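Putative major capsid protein (PDB 6G44) probably builds the icosahedral shell of the mavirus virophage, as a double jelly-roll major capsid protein that packs with two further copies as a trimer. Local coordinates at residues E374-Q377 with L378-S382; K389-S392 with C393-G396. All blocks are in the same frame, centred on the assembly; numbering follows the deposited sequence.

Contact 1 of 2, residues E374-Q377 with L378-S382; sequences EQQQ and LYELS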
loop_
_atom_site.group_PDB
_atom_site.type_symbol
_atom_site.label_atom_id
_atom_site.label_comp_id
_atom_site.label_asym_id
_atom_site.label_seq_id
_atom_site.Cartn_x
_atom_site.Cartn_y
_atom_site.Cartn_z
ATOM N N GLU C 374 -9.262 28.326 2.472
ATOM C CA GLU C 374 -8.101 28.403 3.339
ATOM C C GLU C 374 -7.176 27.221 2.992
ATOM O O GLU C 374 -7.473 26.431 2.092
ATOM C CB GLU C 374 -8.481 28.503 4.828
ATOM C CG GLU C 374 -9.800 27.886 5.297
ATOM C CD GLU C 374 -9.843 26.367 5.260
ATOM O OE1 GLU C 374 -8.928 25.736 4.703
ATOM O OE2 GLU C 374 -10.817 25.783 5.797
ATOM N N GLN C 375 -6.079 27.106 3.703
ATOM C CA GLN C 375 -5.005 26.205 3.288
ATOM C C GLN C 375 -5.441 24.743 3.236
ATOM O O GLN C 375 -5.078 24.011 2.288
ATOM C CB GLN C 375 -3.766 26.387 4.174
ATOM C CG GLN C 375 -2.537 25.715 3.610
ATOM C CD GLN C 375 -1.290 26.073 4.383
ATOM O OE1 GLN C 375 -1.237 25.985 5.610
ATOM N NE2 GLN C 375 -0.265 26.445 3.650
ATOM N N GLN C 376 -6.214 24.290 4.209
ATOM C CA GLN C 376 -6.707 22.909 4.222
ATOM C C GLN C 376 -7.592 22.635 3.000
ATOM O O GLN C 376 -7.471 21.589 2.374
ATOM C CB GLN C 376 -7.476 22.607 5.499
ATOM C CG GLN C 376 -7.850 21.134 5.627
ATOM C CD GLN C 376 -6.636 20.208 5.817
ATOM O OE1 GLN C 376 -6.535 19.140 5.193
ATOM N NE2 GLN C 376 -5.727 20.611 6.657
ATOM N N GLN C 377 -8.436 23.595 2.626
ATOM C CA GLN C 377 -9.265 23.421 1.441
ATOM C C GLN C 377 -8.426 23.442 0.187
ATOM O O GLN C 377 -8.739 22.741 -0.770
ATOM C CB GLN C 377 -10.339 24.496 1.392
ATOM C CG GLN C 377 -11.373 24.362 2.496
ATOM C CD GLN C 377 -12.218 25.620 2.662
ATOM O OE1 GLN C 377 -11.683 26.701 2.887
ATOM N NE2 GLN C 377 -13.549 25.484 2.525
ATOM N N LEU C 378 -7.392 24.275 0.142
ATOM C CA LEU C 378 -6.465 24.272 -1.014
ATOM C C LEU C 378 -5.768 22.907 -1.158
ATOM O O LEU C 378 -5.561 22.410 -2.271
ATOM C CB LEU C 378 -5.456 25.400 -0.901
ATOM C CG LEU C 378 -6.063 26.813 -1.039
ATOM C CD1 LEU C 378 -4.968 27.819 -0.738
ATOM C CD2 LEU C 378 -6.706 27.059 -2.379
ATOM N N TYR C 379 -5.408 22.312 -0.030
ATOM C CA TYR C 379 -4.853 20.954 -0.028
ATOM C C TYR C 379 -5.858 19.953 -0.572
ATOM O O TYR C 379 -5.506 19.075 -1.377
ATOM C CB TYR C 379 -4.428 20.585 1.393
ATOM C CG TYR C 379 -3.954 19.157 1.572
ATOM C CD1 TYR C 379 -2.747 18.746 1.032
ATOM C CD2 TYR C 379 -4.689 18.231 2.300
ATOM C CE1 TYR C 379 -2.293 17.460 1.225
ATOM C CE2 TYR C 379 -4.230 16.943 2.496
ATOM C CZ TYR C 379 -3.045 16.559 1.927
ATOM O OH TYR C 379 -2.555 15.266 2.122
ATOM N N GLU C 380 -7.113 20.065 -0.150
ATOM C CA GLU C 380 -8.159 19.179 -0.649
ATOM C C GLU C 380 -8.372 19.333 -2.164
ATOM O O GLU C 380 -8.501 18.344 -2.886
ATOM C CB GLU C 380 -9.447 19.401 0.149
ATOM C CG GLU C 380 -9.323 18.906 1.601
ATOM C CD GLU C 380 -10.465 19.333 2.521
ATOM O OE1 GLU C 380 -11.366 20.032 2.082
ATOM O OE2 GLU C 380 -10.406 18.980 3.728
ATOM N N LEU C 381 -8.374 20.581 -2.615
ATOM C CA LEU C 381 -8.474 20.869 -4.057
ATOM C C LEU C 381 -7.322 20.183 -4.808
ATOM O O LEU C 381 -7.510 19.475 -5.810
ATOM C CB LEU C 381 -8.435 22.380 -4.286
ATOM C CG LEU C 381 -8.199 22.900 -5.699
ATOM C CD1 LEU C 381 -9.284 22.418 -6.666
ATOM C CD2 LEU C 381 -8.094 24.429 -5.718
ATOM N N SER C 382 -6.103 20.414 -4.338
ATOM C CA SER C 382 -4.957 19.834 -5.039
ATOM C C SER C 382 -5.015 18.304 -5.028
ATOM O O SER C 382 -4.758 17.654 -6.054
ATOM C CB SER C 382 -3.624 20.345 -4.464
ATOM O OG SER C 382 -2.588 20.132 -5.416
HETATM O O HOH W 1 -8.356 17.430 4.393
#
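Gln376 and Glu380 meet through a bridging water on the first turns of helix 375-384, a short helix carried by the C-terminal half of this double jelly-roll capsid protein and opened by a capping box. The water donates to both oxygens, reaching Gln376 OE1 at 2.6 Å and Glu380 OE2 at 2.7 Å, and so joins an amide and a carboxylate whose planes stand 62° apart. Gln376 gets there by a bend: its CG runs anti to the backbone N, and the chain then folds at chi2 (67°), which carries the amide up beside Tyr379. The two side chains point the same way, with Gln376 OE1 3.6 Å from Tyr379 CD2, approaching the ring obliquely. Beyond that, the tyrosine hydroxyl bonds to Lys389 O, and its ring packs edge-to-face with Phe391 and Phe394.

Beneath these side chains the backbone is regular: Leu378 N, Tyr379 N, Glu380 N and Leu381 N each bond to the carbonyl four residues earlier. Leu378 and Leu381 pack on Ile426 of strand 425-428, and Leu378 also touches Leu359 of strand 355-363, which places this side of the helix against two sheets. The nearby Asp203 carboxylate of a second subunit would probably raise the cost of charge on Glu380, partly offset by a long, weak ion pair with Arg74 of that subunit.

The capping box itself is reciprocal. Glu374 N gives its hydrogen to Gln377 OE1 at 2.9 Å, which holds the extended Gln377 side chain back along the helix start. In return Glu374 caps the first turn: Gln377 N meets the syn side of Glu374 OE1 at 3.0 Å, 29° out of the carboxylate plane.

Contact 2 of 2, residues K389-S392 with C393-G396; sequences KRFS and CFSG. With SO4 (sulfate ion), chain Z.
Phe391 and Ser395 touch across one turn of the short helix 391-394, which has Arg390 at its N-cap position and belongs to the C-terminal half of the double jelly-roll, while its start also meets Glu150 and Tyr151 of the N-terminal half. Ser395 CB sits over one face of the Phe391 ring as a CH-pi contact, 4.2 Å from the centroid and offset toward the rim. Phe391 CG lies anti to the backbone N (chi1 -178°), which swings the ring to the flank where Ser395 follows. Phe394 approaches the same ring obliquely, its CD1 4.2 Å from Phe391 CE1.

Arg390 O accepts two backbone hydrogens: Phe394 N comes in the carbonyl plane, while Cys393 N stands above it. Cys393 SG lies 4.1 Å from Lys389 CB.

At the helix start Lys389 and Arg390 close on a sulfate ion, probably from the crystallisation liquor, which Ser172 of a second subunit also binds. Lys389 bends at chi2 and chi3 to bring NZ to sulfate O3, and NZ has a salt bridge to Glu150 as well. The guanidinium presents its edge to the anion, with the sulfur in its plane and NH2 2.9 Å from sulfate O2; NH2 also bonds to Ser169 O of the second subunit. Sulfate O1 is gripped by Arg390 N at 3.0 Å and by Arg390 NE at 2.9 Å.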
loop_
_atom_site.group_PDB
_atom_site.type_symbol
_atom_site.label_atom_id
_atom_site.label_comp_id
_atom_site.label_asym_id
_atom_site.label_seq_id
_atom_site.Cartn_x
_atom_site.Cartn_y
_atom_site.Cartn_z
ATOM N N LYS C 389 1.051 13.986 -1.495
ATOM C CA LYS C 389 1.829 14.131 -0.271
ATOM C C LYS C 389 0.985 14.602 0.907
ATOM O O LYS C 389 -0.110 15.126 0.733
ATOM C CB LYS C 389 3.007 15.088 -0.461
ATOM C CG LYS C 389 3.968 14.666 -1.561
ATOM C CD LYS C 389 4.528 13.272 -1.358
ATOM C CE LYS C 389 5.437 13.176 -0.144
ATOM N NZ LYS C 389 5.819 11.773 0.146
ATOM N N ARG C 390 1.540 14.392 2.092
ATOM C CA ARG C 390 0.876 14.736 3.372
ATOM C C ARG C 390 0.668 16.247 3.522
ATOM O O ARG C 390 1.387 17.060 2.918
ATOM C CB ARG C 390 1.670 14.198 4.554
ATOM C CG ARG C 390 3.027 14.872 4.727
ATOM C CD ARG C 390 3.929 14.227 5.757
ATOM N NE ARG C 390 4.366 12.908 5.319
ATOM C CZ ARG C 390 5.224 12.177 6.001
ATOM N NH1 ARG C 390 5.730 12.635 7.117
ATOM N NH2 ARG C 390 5.631 10.995 5.540
ATOM N N PHE C 391 -0.299 16.624 4.359
ATOM C CA PHE C 391 -0.627 18.028 4.566
ATOM C C PHE C 391 0.555 18.846 5.128
ATOM O O PHE C 391 0.761 19.990 4.716
ATOM C CB PHE C 391 -1.857 18.164 5.474
ATOM C CG PHE C 391 -2.292 19.584 5.692
ATOM C CD1 PHE C 391 -2.670 20.384 4.608
ATOM C CD2 PHE C 391 -2.296 20.147 6.954
ATOM C CE1 PHE C 391 -3.064 21.716 4.778
ATOM C CE2 PHE C 391 -2.682 21.468 7.126
ATOM C CZ PHE C 391 -3.066 22.238 6.057
ATOM N N SER C 392 1.331 18.264 6.038
ATOM C CA SER C 392 2.489 18.955 6.647
ATOM C C SER C 392 3.582 19.277 5.624
ATOM O O SER C 392 4.376 20.169 5.879
ATOM C CB SER C 392 3.082 18.164 7.814
ATOM O OG SER C 392 3.494 16.892 7.416
ATOM N N CYS C 393 3.616 18.579 4.496
ATOM C CA CYS C 393 4.501 18.947 3.390
ATOM C C CYS C 393 3.914 20.134 2.663
ATOM O O CYS C 393 4.520 21.210 2.631
ATOM C CB CYS C 393 4.639 17.751 2.474
ATOM S SG CYS C 393 5.471 18.073 0.904
ATOM N N PHE C 394 2.703 19.940 2.140
ATOM C CA PHE C 394 1.969 20.987 1.422
ATOM C C PHE C 394 1.915 22.321 2.137
ATOM O O PHE C 394 2.104 23.375 1.543
ATOM C CB PHE C 394 0.546 20.488 1.156
ATOM C CG PHE C 394 -0.328 21.469 0.429
ATOM C CD1 PHE C 394 -1.068 22.430 1.128
ATOM C CD2 PHE C 394 -0.433 21.414 -0.939
ATOM C CE1 PHE C 394 -1.872 23.317 0.476
ATOM C CE2 PHE C 394 -1.249 22.319 -1.614
ATOM C CZ PHE C 394 -1.962 23.258 -0.898
ATOM N N SER C 395 1.699 22.276 3.442
ATOM C CA SER C 395 1.421 23.506 4.162
ATOM C C SER C 395 2.634 24.418 4.326
ATOM O O SER C 395 2.463 25.610 4.565
ATOM C CB SER C 395 0.846 23.245 5.550
ATOM O OG SER C 395 1.811 22.675 6.410
ATOM N N GLY C 396 3.842 23.865 4.318
ATOM C CA GLY C 396 5.030 24.684 4.629
ATOM C C GLY C 396 5.091 25.113 6.100
ATOM O O GLY C 396 5.857 25.982 6.443
HETATM S S SO4 Z . 3.127 10.892 2.536
HETATM O O1 SO4 Z . 3.574 12.275 2.597
HETATM O O2 SO4 Z . 3.671 10.139 3.655
HETATM O O3 SO4 Z . 3.602 10.289 1.251
HETATM O O4 SO4 Z . 1.640 10.857 2.553
#

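Contact 1 precedes contact 2 along the chain, in consecutive helices 375-384 and 391-394, with centres about 10 Å apart on the same side of the chain's centre. Both belong to the C-terminal half of the double jelly-roll. A short connection turns the chain back so that the helices touch: besides the tyrosine hydroxyl bond already met in contact 1, Gln375 NE2 probably bonds to Ser395 O at 3.0 Å, so the first turns of helix 375-384 are tied to each end of the 389-396 region. Both contacts also reach the second subunit, so this helical pair links the packing within one chain with the subunit interface of the trimer.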